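Local coordinates for protein beta-lactamase (Klebsiella pneumoniae, PDB 6M5P) that probably hydrolyses beta-lactam antibiotics, with water, to substituted beta-amino acids, as a class C serine beta-lactamase, at residues S73-A78 with L277-L282; N316-K321 with G329-F334. The protein carries 1 engineered substitution. All coordinates share one frame; numbering follows the deposited sequence.

Overall arrangement
The first side of contact 1, residues 73-78, lies on helix 73-86, just after the ligand-bound Ser71. Nearly two hundred residues follow, largely helical where regular, before the chain returns at 277-282 to close the loop and enter strand 280-283. Contact 2 begins only after that closure and spans seven intervening residues, as the hairpin of strands 317-325 and 328-335. The two contacts are therefore in series, neither enclosing nor crossing the other. Their centres lie about 10 Å apart, and strands 280-283 and 317-325 are antiparallel neighbours in one sheet. Contact 1 sets the helix against the loop leading into strand 280-283, and contact 2 pairs the hairpin strands beside it; both touch the bound ring-opened carbapenem MER.

Contact 1. Residues S73-A78 with L277-L282; sequences SKTFAA and LMWEQL. With MER ((4R,5S)-3-{[(3S,5S)-5-(dimethylcarbamoyl)pyrrolidin-3-yl]sulfanyl}-5-[(2S,3R)-3-hydroxy-1-oxobutan-2-yl]-4-methyl-4,5-d ihydro-1H-pyrrole-2-carboxylic acid), chain B.
Thr75 lays its methyl over the indole of Trp279: CG2 stands 3.7 Å from the centroid of the Trp279 six-membered ring, only 8° off the ring normal, a clear CH-pi contact. The Thr75 rotamer explains it. With chi1 at 71°, OG1 sits between the backbone N and carbonyl carbon, where it is hydrogen-bonded with the Tyr240 hydroxyl and with Leu72 O, leaving CG2 directed at the ring. The same indole meets Phe334 edge-to-face. Next to it, Met278 CG lies 3.3 Å from the carbonyl O of Lys74, and the bend at chi2 (-63°) carries SD to 3.8 Å from Lys74 CB. Ala78 CB fills the next position, 3.7 Å from Met278 CG and 3.3 Å from Leu277 O. The loop bends tightly at Met278, whose positive phi accompanies a weak Trp279 N to Leu277 O bond, much as in a classic gamma turn. Lys74 ends the Ser-X-X-Lys motif that starts at Ser71 in class C enzymes. Its chain is extended beyond CG and passes the Met278 sulfur, so that NZ donates to carboxylate O13 of MER at 2.7 Å and also to Asn158 OD1. From the opposite segment, Glu280 OE2 accepts a weak bond from MER N19, at 3.5 Å.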
loop_
_atom_site.group_PDB
_atom_site.type_symbol
_atom_site.label_atom_id
_atom_site.label_comp_id
_atom_site.label_asym_id
_atom_site.label_seq_id
_atom_site.Cartn_x
_atom_site.Cartn_y
_atom_site.Cartn_z
ATOM N N SER A 73 -3.125 1.440 -1.378
ATOM C CA SER A 73 -3.286 2.822 -1.813
ATOM C C SER A 73 -2.774 3.799 -0.767
ATOM O O SER A 73 -2.354 4.909 -1.115
ATOM C CB SER A 73 -4.765 3.106 -2.077
ATOM O OG SER A 73 -5.277 2.216 -3.057
ATOM N N LYS A 74 -2.809 3.412 0.511
ATOM C CA LYS A 74 -2.388 4.314 1.578
ATOM C C LYS A 74 -0.902 4.637 1.492
ATOM O O LYS A 74 -0.480 5.717 1.924
ATOM C CB LYS A 74 -2.700 3.692 2.940
ATOM C CG LYS A 74 -4.175 3.378 3.125
ATOM C CD LYS A 74 -4.507 2.922 4.532
ATOM C CE LYS A 74 -6.022 2.837 4.675
ATOM N NZ LYS A 74 -6.453 2.577 6.081
ATOM N N THR A 75 -0.095 3.715 0.954
ATOM C CA THR A 75 1.332 3.999 0.812
ATOM C C THR A 75 1.594 5.104 -0.208
ATOM O O THR A 75 2.608 5.804 -0.104
ATOM C CB THR A 75 2.142 2.740 0.475
ATOM O OG1 THR A 75 1.875 2.324 -0.873
ATOM C CG2 THR A 75 1.840 1.603 1.462
ATOM N N PHE A 76 0.695 5.284 -1.183
ATOM C CA PHE A 76 0.833 6.381 -2.132
ATOM C C PHE A 76 0.504 7.713 -1.474
ATOM O O PHE A 76 1.172 8.718 -1.738
ATOM C CB PHE A 76 -0.024 6.113 -3.374
ATOM C CG PHE A 76 0.441 4.912 -4.138
ATOM C CD1 PHE A 76 -0.025 3.637 -3.828
ATOM C CD2 PHE A 76 1.430 5.046 -5.097
ATOM C CE1 PHE A 76 0.451 2.511 -4.510
ATOM C CE2 PHE A 76 1.911 3.937 -5.777
ATOM C CZ PHE A 76 1.420 2.668 -5.484
ATOM N N ALA A 77 -0.501 7.735 -0.593
ATOM C CA ALA A 77 -0.762 8.944 0.179
ATOM C C ALA A 77 0.428 9.287 1.064
ATOM O O ALA A 77 0.790 10.460 1.201
ATOM C CB ALA A 77 -2.023 8.774 1.031
ATOM N N ALA A 78 1.054 8.275 1.674
ATOM C CA ALA A 78 2.245 8.511 2.484
ATOM C C ALA A 78 3.399 9.027 1.632
ATOM O O ALA A 78 4.101 9.972 2.030
ATOM C CB ALA A 78 2.650 7.233 3.209
ATOM N N LEU A 277 5.664 5.430 7.782
ATOM C CA LEU A 277 4.620 6.256 7.185
ATOM C C LEU A 277 3.797 5.343 6.288
ATOM O O LEU A 277 4.163 5.072 5.140
ATOM C CB LEU A 277 5.207 7.455 6.447
ATOM C CG LEU A 277 4.306 8.701 6.439
ATOM C CD1 LEU A 277 4.153 9.308 7.839
ATOM C CD2 LEU A 277 4.802 9.750 5.445
ATOM N N MET A 278 2.695 4.838 6.850
ATOM C CA MET A 278 1.805 3.832 6.258
ATOM C C MET A 278 2.431 2.448 6.114
ATOM O O MET A 278 1.814 1.461 6.530
ATOM C CB MET A 278 1.140 4.317 4.959
ATOM C CG MET A 278 0.124 5.442 5.196
ATOM S SD MET A 278 -1.274 4.896 6.214
ATOM C CE MET A 278 -1.794 6.462 6.904
ATOM N N TRP A 279 3.640 2.338 5.562
ATOM C CA TRP A 279 4.311 1.038 5.558
ATOM C C TRP A 279 4.490 0.521 6.988
ATOM O O TRP A 279 4.568 1.293 7.946
ATOM C CB TRP A 279 5.703 1.163 4.931
ATOM C CG TRP A 279 5.723 1.528 3.478
ATOM C CD1 TRP A 279 6.051 2.744 2.936
ATOM C CD2 TRP A 279 5.427 0.664 2.372
ATOM N NE1 TRP A 279 5.979 2.694 1.563
ATOM C CE2 TRP A 279 5.602 1.430 1.190
ATOM C CE3 TRP A 279 5.043 -0.678 2.264
ATOM C CZ2 TRP A 279 5.392 0.898 -0.078
ATOM C CZ3 TRP A 279 4.835 -1.206 1.000
ATOM C CH2 TRP A 279 5.012 -0.417 -0.151
ATOM N N GLU A 280 4.572 -0.801 7.117
ATOM C CA GLU A 280 4.884 -1.485 8.368
ATOM C C GLU A 280 6.139 -2.314 8.159
ATOM O O GLU A 280 6.378 -2.818 7.058
ATOM C CB GLU A 280 3.758 -2.464 8.761
ATOM C CG GLU A 280 2.382 -1.845 8.853
ATOM C CD GLU A 280 1.346 -2.831 9.356
ATOM O OE1 GLU A 280 1.697 -4.008 9.589
ATOM O OE2 GLU A 280 0.178 -2.426 9.518
ATOM N N GLN A 281 6.943 -2.477 9.211
ATOM C CA GLN A 281 8.173 -3.245 9.059
ATOM C C GLN A 281 8.474 -4.057 10.311
ATOM O O GLN A 281 8.000 -3.754 11.410
ATOM C CB GLN A 281 9.368 -2.373 8.676
ATOM C CG GLN A 281 9.837 -1.481 9.798
ATOM C CD GLN A 281 10.927 -0.512 9.343
ATOM O OE1 GLN A 281 10.931 -0.038 8.206
ATOM N NE2 GLN A 281 11.865 -0.205 10.245
ATOM N N LEU A 282 9.282 -5.102 10.112
ATOM C CA LEU A 282 9.836 -5.974 11.137
ATOM C C LEU A 282 11.332 -6.106 10.899
ATOM O O LEU A 282 11.796 -5.967 9.765
ATOM C CB LEU A 282 9.209 -7.373 11.036
ATOM C CG LEU A 282 7.760 -7.584 11.485
ATOM C CD1 LEU A 282 7.306 -8.995 11.169
ATOM C CD2 LEU A 282 7.635 -7.331 12.964
HETATM C C1 MER B . -7.541 -2.438 3.704
HETATM C C2 MER B . -6.900 -2.671 6.647
HETATM C C3 MER B . -8.929 -1.777 4.204
HETATM C C4 MER B . -8.750 -1.534 5.610
HETATM C C5 MER B . -6.584 -1.221 6.402
HETATM O O6 MER B . -7.237 -2.866 2.646
HETATM C C7 MER B . -9.421 -0.443 3.575
HETATM O O8 MER B . -10.727 -0.279 4.014
HETATM C C9 MER B . -9.404 -0.443 2.026
HETATM N N10 MER B . -7.623 -0.531 5.872
HETATM C C11 MER B . -5.200 -0.656 6.387
HETATM O O12 MER B . -4.260 -1.333 5.917
HETATM O O13 MER B . -4.969 0.497 6.839
HETATM S S14 MER B . -6.114 -3.312 8.199
HETATM C C15 MER B . -4.645 -4.232 8.054
HETATM C C16 MER B . -3.446 -3.735 7.151
HETATM C C17 MER B . -2.510 -4.625 7.547
HETATM C C18 MER B . -8.274 -2.795 6.506
HETATM N N19 MER B . -2.575 -4.520 9.187
HETATM C C20 MER B . -8.779 -4.180 5.974
HETATM C C21 MER B . -3.888 -4.342 9.461
HETATM C C22 MER B . -1.096 -4.544 6.948
HETATM N N23 MER B . -0.299 -5.817 6.924
HETATM O O24 MER B . -0.586 -3.581 6.488
HETATM C C25 MER B . -0.931 -7.008 7.481
HETATM C C26 MER B . 1.045 -5.856 6.378
#

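Contact 2. Residues N316-K321 with G329-F334; sequences NVWINK and GAYIAF. With MER ((4R,5S)-3-{[(3S,5S)-5-(dimethylcarbamoyl)pyrrolidin-3-yl]sulfanyl}-5-[(2S,3R)-3-hydroxy-1-oxobutan-2-yl]-4-methyl-4,5-d ihydro-1H-pyrrole-2-carboxylic acid), chain B.
Ile319 and Phe334 form an antiparallel hydrogen-bonded pair: Ile319 N donates to Phe334 O and Phe334 N to Ile319 O, both at 2.9 Å. Lys321 and Ile332 repeat the pattern, with both N-H...O bonds at 3.0 Å, and Asn320 lies opposite Ala333 as the non-hydrogen-bonded pair between them. The strand axes approach to 4.7 Å at 165°, as befits an antiparallel hairpin. Side chains divide between the two faces. On one, Ile319 CB lies over the Phe334 ring, 4.0 Å from its centroid and 17° off the normal, while Ile319 CG2 packs against CZ of Phe334. On the other, Trp318 and Tyr331 meet at about a right angle, and the indole NE1 reaches the Tyr331 OH at 3.3 Å in a weak bond (N-H...O 140°) near the indole plane. Ala333 CB tucks against Trp318 CZ2 at 3.5 Å.

Helices pack against both faces: 234-244 reaches Ile332 and Phe334 through Val241, whereas 352-364 touches Trp318 through Leu363 and Tyr331 through Val356 and Ala359. At the flank, strand 280-283 joins the edge of 317-321, with backbone bonds from Asn320 to Glu280 and from Trp318 to Leu282.

Lys321 begins the Lys-Thr-Gly motif of the serine beta-lactamases. The two backbone bonds to Ile332 hold the root of its side chain on the hairpin, and bends at chi2 and chi4 carry NZ to the ligand. There NZ donates to carboxylate O12 of MER at 2.6 Å and to carbamoyl O24 of MER at 2.8 Å, bridging two parts of the ligand, consistent with a role in recognising the carboxylate.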
loop_
_atom_site.group_PDB
_atom_site.type_symbol
_atom_site.label_atom_id
_atom_site.label_comp_id
_atom_site.label_asym_id
_atom_site.label_seq_id
_atom_site.Cartn_x
_atom_site.Cartn_y
_atom_site.Cartn_z
ATOM N N ASN A 316 18.115 -3.574 6.869
ATOM C CA ASN A 316 17.944 -4.906 7.447
ATOM C C ASN A 316 16.550 -5.081 8.048
ATOM O O ASN A 316 16.382 -5.408 9.226
ATOM C CB ASN A 316 19.022 -5.172 8.493
ATOM C CG ASN A 316 20.398 -5.291 7.886
ATOM O OD1 ASN A 316 20.550 -5.773 6.766
ATOM N ND2 ASN A 316 21.408 -4.845 8.618
ATOM N N VAL A 317 15.536 -4.895 7.205
ATOM C CA VAL A 317 14.149 -4.971 7.642
ATOM C C VAL A 317 13.311 -5.587 6.537
ATOM O O VAL A 317 13.658 -5.526 5.357
ATOM C CB VAL A 317 13.560 -3.587 8.021
ATOM C CG1 VAL A 317 14.152 -3.071 9.339
ATOM C CG2 VAL A 317 13.770 -2.587 6.905
ATOM N N TRP A 318 12.183 -6.165 6.955
ATOM C CA TRP A 318 11.123 -6.641 6.075
ATOM C C TRP A 318 10.049 -5.558 6.091
ATOM O O TRP A 318 9.430 -5.313 7.127
ATOM C CB TRP A 318 10.578 -7.942 6.655
ATOM C CG TRP A 318 9.347 -8.514 6.026
ATOM C CD1 TRP A 318 8.052 -8.110 6.218
ATOM C CD2 TRP A 318 9.285 -9.659 5.168
ATOM N NE1 TRP A 318 7.197 -8.915 5.504
ATOM C CE2 TRP A 318 7.927 -9.872 4.849
ATOM C CE3 TRP A 318 10.246 -10.514 4.626
ATOM C CZ2 TRP A 318 7.513 -10.906 4.014
ATOM C CZ3 TRP A 318 9.831 -11.535 3.794
ATOM C CH2 TRP A 318 8.477 -11.723 3.497
ATOM N N ILE A 319 9.862 -4.875 4.963
ATOM C CA ILE A 319 8.874 -3.803 4.846
ATOM C C ILE A 319 7.693 -4.344 4.061
ATOM O O ILE A 319 7.879 -5.004 3.033
ATOM C CB ILE A 319 9.478 -2.571 4.154
ATOM C CG1 ILE A 319 10.720 -2.100 4.912
ATOM C CG2 ILE A 319 8.442 -1.462 4.074
ATOM C CD1 ILE A 319 11.450 -0.965 4.234
ATOM N N ASN A 320 6.470 -4.084 4.529
ATOM C CA ASN A 320 5.337 -4.721 3.868
ATOM C C ASN A 320 4.053 -3.928 4.056
ATOM O O ASN A 320 3.949 -3.034 4.905
ATOM C CB ASN A 320 5.200 -6.213 4.260
ATOM C CG ASN A 320 4.704 -6.437 5.696
ATOM O OD1 ASN A 320 4.641 -5.511 6.536
ATOM N ND2 ASN A 320 4.368 -7.679 5.990
ATOM N N LYS A 321 3.065 -4.286 3.239
ATOM C CA LYS A 321 1.736 -3.701 3.343
ATOM C C LYS A 321 0.750 -4.653 2.688
ATOM O O LYS A 321 0.994 -5.131 1.577
ATOM C CB LYS A 321 1.703 -2.344 2.628
ATOM C CG LYS A 321 0.385 -1.603 2.764
ATOM C CD LYS A 321 0.332 -0.878 4.075
ATOM C CE LYS A 321 -1.093 -0.468 4.388
ATOM N NZ LYS A 321 -1.874 -1.608 4.927
ATOM N N GLY A 329 -7.501 -9.006 -3.106
ATOM C CA GLY A 329 -6.530 -9.131 -2.030
ATOM C C GLY A 329 -5.125 -8.952 -2.569
ATOM O O GLY A 329 -4.723 -9.676 -3.480
ATOM N N ALA A 330 -4.380 -7.990 -2.022
ATOM C CA ALA A 330 -3.064 -7.611 -2.522
ATOM C C ALA A 330 -2.055 -7.620 -1.381
ATOM O O ALA A 330 -2.405 -7.478 -0.206
ATOM C CB ALA A 330 -3.098 -6.212 -3.164
ATOM N N TYR A 331 -0.777 -7.764 -1.746
ATOM C CA TYR A 331 0.292 -7.769 -0.752
ATOM C C TYR A 331 1.598 -7.360 -1.415
ATOM O O TYR A 331 1.880 -7.762 -2.548
ATOM C CB TYR A 331 0.461 -9.157 -0.129
ATOM C CG TYR A 331 1.482 -9.227 0.987
ATOM C CD1 TYR A 331 1.356 -8.439 2.118
ATOM C CD2 TYR A 331 2.575 -10.077 0.904
ATOM C CE1 TYR A 331 2.276 -8.513 3.158
ATOM C CE2 TYR A 331 3.499 -10.156 1.933
ATOM C CZ TYR A 331 3.347 -9.372 3.052
ATOM O OH TYR A 331 4.280 -9.470 4.055
ATOM N N ILE A 332 2.383 -6.557 -0.705
ATOM C CA ILE A 332 3.750 -6.223 -1.094
ATOM C C ILE A 332 4.651 -6.473 0.098
ATOM O O ILE A 332 4.317 -6.077 1.220
ATOM C CB ILE A 332 3.876 -4.739 -1.491
ATOM C CG1 ILE A 332 3.198 -4.494 -2.829
ATOM C CG2 ILE A 332 5.354 -4.308 -1.512
ATOM C CD1 ILE A 332 3.299 -3.051 -3.295
ATOM N N ALA A 333 5.807 -7.097 -0.143
ATOM C CA ALA A 333 6.867 -7.160 0.855
ATOM C C ALA A 333 8.201 -6.989 0.150
ATOM O O ALA A 333 8.383 -7.479 -0.969
ATOM C CB ALA A 333 6.868 -8.496 1.607
ATOM N N PHE A 334 9.127 -6.284 0.799
ATOM C CA PHE A 334 10.468 -6.137 0.249
ATOM C C PHE A 334 11.486 -5.988 1.372
ATOM O O PHE A 334 11.171 -5.538 2.477
ATOM C CB PHE A 334 10.556 -5.008 -0.792
ATOM C CG PHE A 334 10.225 -3.630 -0.261
ATOM C CD1 PHE A 334 8.905 -3.187 -0.177
ATOM C CD2 PHE A 334 11.242 -2.745 0.093
ATOM C CE1 PHE A 334 8.615 -1.903 0.288
ATOM C CE2 PHE A 334 10.951 -1.458 0.550
ATOM C CZ PHE A 334 9.633 -1.042 0.642
HETATM C C1 MER B . -7.541 -2.438 3.704
HETATM C C2 MER B . -6.900 -2.671 6.647
HETATM C C3 MER B . -8.929 -1.777 4.204
HETATM C C4 MER B . -8.750 -1.534 5.610
HETATM C C5 MER B . -6.584 -1.221 6.402
HETATM O O6 MER B . -7.237 -2.866 2.646
HETATM C C7 MER B . -9.421 -0.443 3.575
HETATM O O8 MER B . -10.727 -0.279 4.014
HETATM C C9 MER B . -9.404 -0.443 2.026
HETATM N N10 MER B . -7.623 -0.531 5.872
HETATM C C11 MER B . -5.200 -0.656 6.387
HETATM O O12 MER B . -4.260 -1.333 5.917
HETATM O O13 MER B . -4.969 0.497 6.839
HETATM S S14 MER B . -6.114 -3.312 8.199
HETATM C C15 MER B . -4.645 -4.232 8.054
HETATM C C16 MER B . -3.446 -3.735 7.151
HETATM C C17 MER B . -2.510 -4.625 7.547
HETATM C C18 MER B . -8.274 -2.795 6.506
HETATM N N19 MER B . -2.575 -4.520 9.187
HETATM C C20 MER B . -8.779 -4.180 5.974
HETATM C C21 MER B . -3.888 -4.342 9.461
HETATM C C22 MER B . -1.096 -4.544 6.948
HETATM N N23 MER B . -0.299 -5.817 6.924
HETATM O O24 MER B . -0.586 -3.581 6.488
HETATM C C25 MER B . -0.931 -7.008 7.481
HETATM C C26 MER B . 1.045 -5.856 6.378
#